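Local coordinates for putative mandelate racemase (Zymomonas mobilis, PDB 2OX4), which binds magnesium and is probably a dehydratase or related lyase of the mandelate racemase branch of the enolase superfamily, at residues F278-R282 against M306-V312. Numbering follows the deposited sequence.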
# COMPACT_ATOMS: atom_id res chain seq x y z
N PHE C 278 -3.09 9.23 -13.22
CA PHE C 278 -2.96 8.23 -14.28
C PHE C 278 -1.51 7.84 -14.49
O PHE C 278 -1.21 6.69 -14.81
CB PHE C 278 -3.55 8.78 -15.59
CG PHE C 278 -5.03 9.00 -15.53
CD1 PHE C 278 -5.92 7.95 -15.75
CD2 PHE C 278 -5.53 10.26 -15.24
CE1 PHE C 278 -7.30 8.15 -15.67
CE2 PHE C 278 -6.92 10.48 -15.16
CZ PHE C 278 -7.80 9.42 -15.39
N LEU C 279 -0.61 8.80 -14.31
CA LEU C 279 0.83 8.54 -14.37
C LEU C 279 1.33 7.76 -13.15
O LEU C 279 2.08 6.79 -13.29
CB LEU C 279 1.58 9.87 -14.54
CG LEU C 279 1.37 10.60 -15.88
CD1 LEU C 279 2.17 11.88 -15.92
CD2 LEU C 279 1.70 9.72 -17.10
N GLU C 280 0.90 8.15 -11.95
CA GLU C 280 1.19 7.39 -10.73
C GLU C 280 0.75 5.91 -10.84
O GLU C 280 1.51 5.01 -10.48
CB GLU C 280 0.51 8.02 -9.52
CG GLU C 280 1.08 9.36 -9.09
CD GLU C 280 0.23 10.05 -8.01
OE1 GLU C 280 -1.01 9.84 -7.99
OE2 GLU C 280 0.79 10.80 -7.19
N ASP C 281 -0.44 5.68 -11.39
CA ASP C 281 -0.95 4.32 -11.58
C ASP C 281 -0.37 3.63 -12.81
O ASP C 281 -0.61 2.43 -13.03
CB ASP C 281 -2.46 4.35 -11.76
CG ASP C 281 -3.20 4.70 -10.49
OD1 ASP C 281 -4.39 5.04 -10.61
OD2 ASP C 281 -2.62 4.64 -9.39
N ARG C 282 0.35 4.41 -13.62
CA ARG C 282 0.84 3.99 -14.95
C ARG C 282 -0.26 3.35 -15.83
O ARG C 282 -0.05 2.32 -16.48
CB ARG C 282 2.11 3.11 -14.83
CG ARG C 282 2.85 2.77 -16.16
CD ARG C 282 3.07 4.00 -17.03
NE ARG C 282 3.58 3.72 -18.38
CZ ARG C 282 2.90 3.11 -19.36
NH1 ARG C 282 3.44 2.98 -20.57
NH2 ARG C 282 1.68 2.63 -19.14
N MET C 306 6.56 15.26 -17.86
CA MET C 306 6.28 14.33 -16.76
C MET C 306 5.97 12.93 -17.30
O MET C 306 6.44 11.94 -16.77
CB MET C 306 5.12 14.87 -15.90
CG MET C 306 5.02 14.23 -14.52
SD MET C 306 3.97 15.15 -13.36
CE MET C 306 2.43 15.27 -14.29
N ALA C 307 5.17 12.86 -18.37
CA ALA C 307 4.76 11.57 -18.94
C ALA C 307 5.98 10.75 -19.41
O ALA C 307 5.99 9.54 -19.29
CB ALA C 307 3.78 11.76 -20.09
N HIS C 308 6.99 11.45 -19.93
CA HIS C 308 8.22 10.81 -20.41
C HIS C 308 8.93 9.95 -19.34
O HIS C 308 9.46 8.89 -19.69
CB HIS C 308 9.17 11.88 -20.96
CG HIS C 308 10.30 11.33 -21.78
ND1 HIS C 308 10.14 10.31 -22.69
CD2 HIS C 308 11.61 11.69 -21.84
CE1 HIS C 308 11.30 10.06 -23.28
NE2 HIS C 308 12.20 10.88 -22.78
N ILE C 309 8.89 10.40 -18.08
CA ILE C 309 9.49 9.68 -16.93
C ILE C 309 8.86 8.31 -16.76
O ILE C 309 9.48 7.38 -16.22
CB ILE C 309 9.27 10.46 -15.59
CG1 ILE C 309 9.76 11.90 -15.73
CG2 ILE C 309 9.99 9.79 -14.44
CD1 ILE C 309 11.01 12.01 -16.50
N PHE C 310 7.62 8.19 -17.20
CA PHE C 310 6.83 6.99 -16.98
C PHE C 310 6.75 6.12 -18.25
O PHE C 310 5.97 5.16 -18.29
CB PHE C 310 5.42 7.38 -16.50
CG PHE C 310 5.42 8.05 -15.15
CD1 PHE C 310 5.34 7.29 -13.99
CD2 PHE C 310 5.51 9.44 -15.05
CE1 PHE C 310 5.36 7.92 -12.73
CE2 PHE C 310 5.52 10.06 -13.80
CZ PHE C 310 5.45 9.30 -12.65
N GLU C 311 7.58 6.45 -19.24
CA GLU C 311 7.59 5.75 -20.55
C GLU C 311 6.19 5.75 -21.18
O GLU C 311 5.64 4.70 -21.58
CB GLU C 311 8.22 4.34 -20.46
CG GLU C 311 9.74 4.40 -20.16
CD GLU C 311 10.42 3.04 -20.01
OE1 GLU C 311 9.72 2.02 -19.84
OE2 GLU C 311 11.68 3.02 -20.05
N VAL C 312 5.62 6.94 -21.23
CA VAL C 312 4.32 7.19 -21.82
C VAL C 312 4.58 8.11 -23.00
O VAL C 312 5.45 8.99 -22.92
CB VAL C 312 3.38 7.87 -20.79
CG1 VAL C 312 2.08 8.34 -21.43
CG2 VAL C 312 3.06 6.91 -19.62
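Arg-282 NE donates to the backbone O of Phe-310 over 2.8 Å, meeting the carbonyl almost end-on (C=O...N angle 160°) and within the guanidinium plane. A second bond, from Arg-282 NH1 to Glu-311 O at 3.0 Å, is less regular: its donor stands above the carbonyl plane. One guanidinium thus holds two successive carbonyls where helix 296-309 gives way to the loop. CG of Arg-282 lies anti to the backbone N (chi1 -171°), and a bend at chi2 carries the group across to them. Its NH2 forms a salt bridge with Asp-285, and Val-312 CG2 packs over one guanidinium face, 3.5 Å from NE.

Both partners are helix ends finished by Schellman motifs, with Arg-282 and Glu-311 at the positive-phi positions. In the second, Val-312 N reaches back to Ala-307 O and Glu-311 N to His-308 O; Ala-307 O also accepts from Phe-310 N, which approaches from the opposite face of its plane.

Beside this polar link, Leu-279 packs against the end of helix 296-309. Its CB sits over one face of the Phe-310 ring, 4.1 Å from the centroid, in a CH-pi contact displaced toward the rim. The two methyls diverge: CD1 touches Met-306 CE at 3.8 Å, while CD2 touches both Val-312 CG2 and the CA of Ala-307.

The carboxylate of Glu-311 is taken up by a second subunit, accepting from the backbone N of Leu-222 and of Thr-245 of that subunit. Within the chain, the contact joins the outer helices 271-280 and 296-309 of the enolase-type barrel, which flank strand 286-287 in the chain, at the ends that lead into the neighbouring parallel strands 286-287 and 313-314, with Ile-287 of the first strand lying against Ala-307 and Val-312.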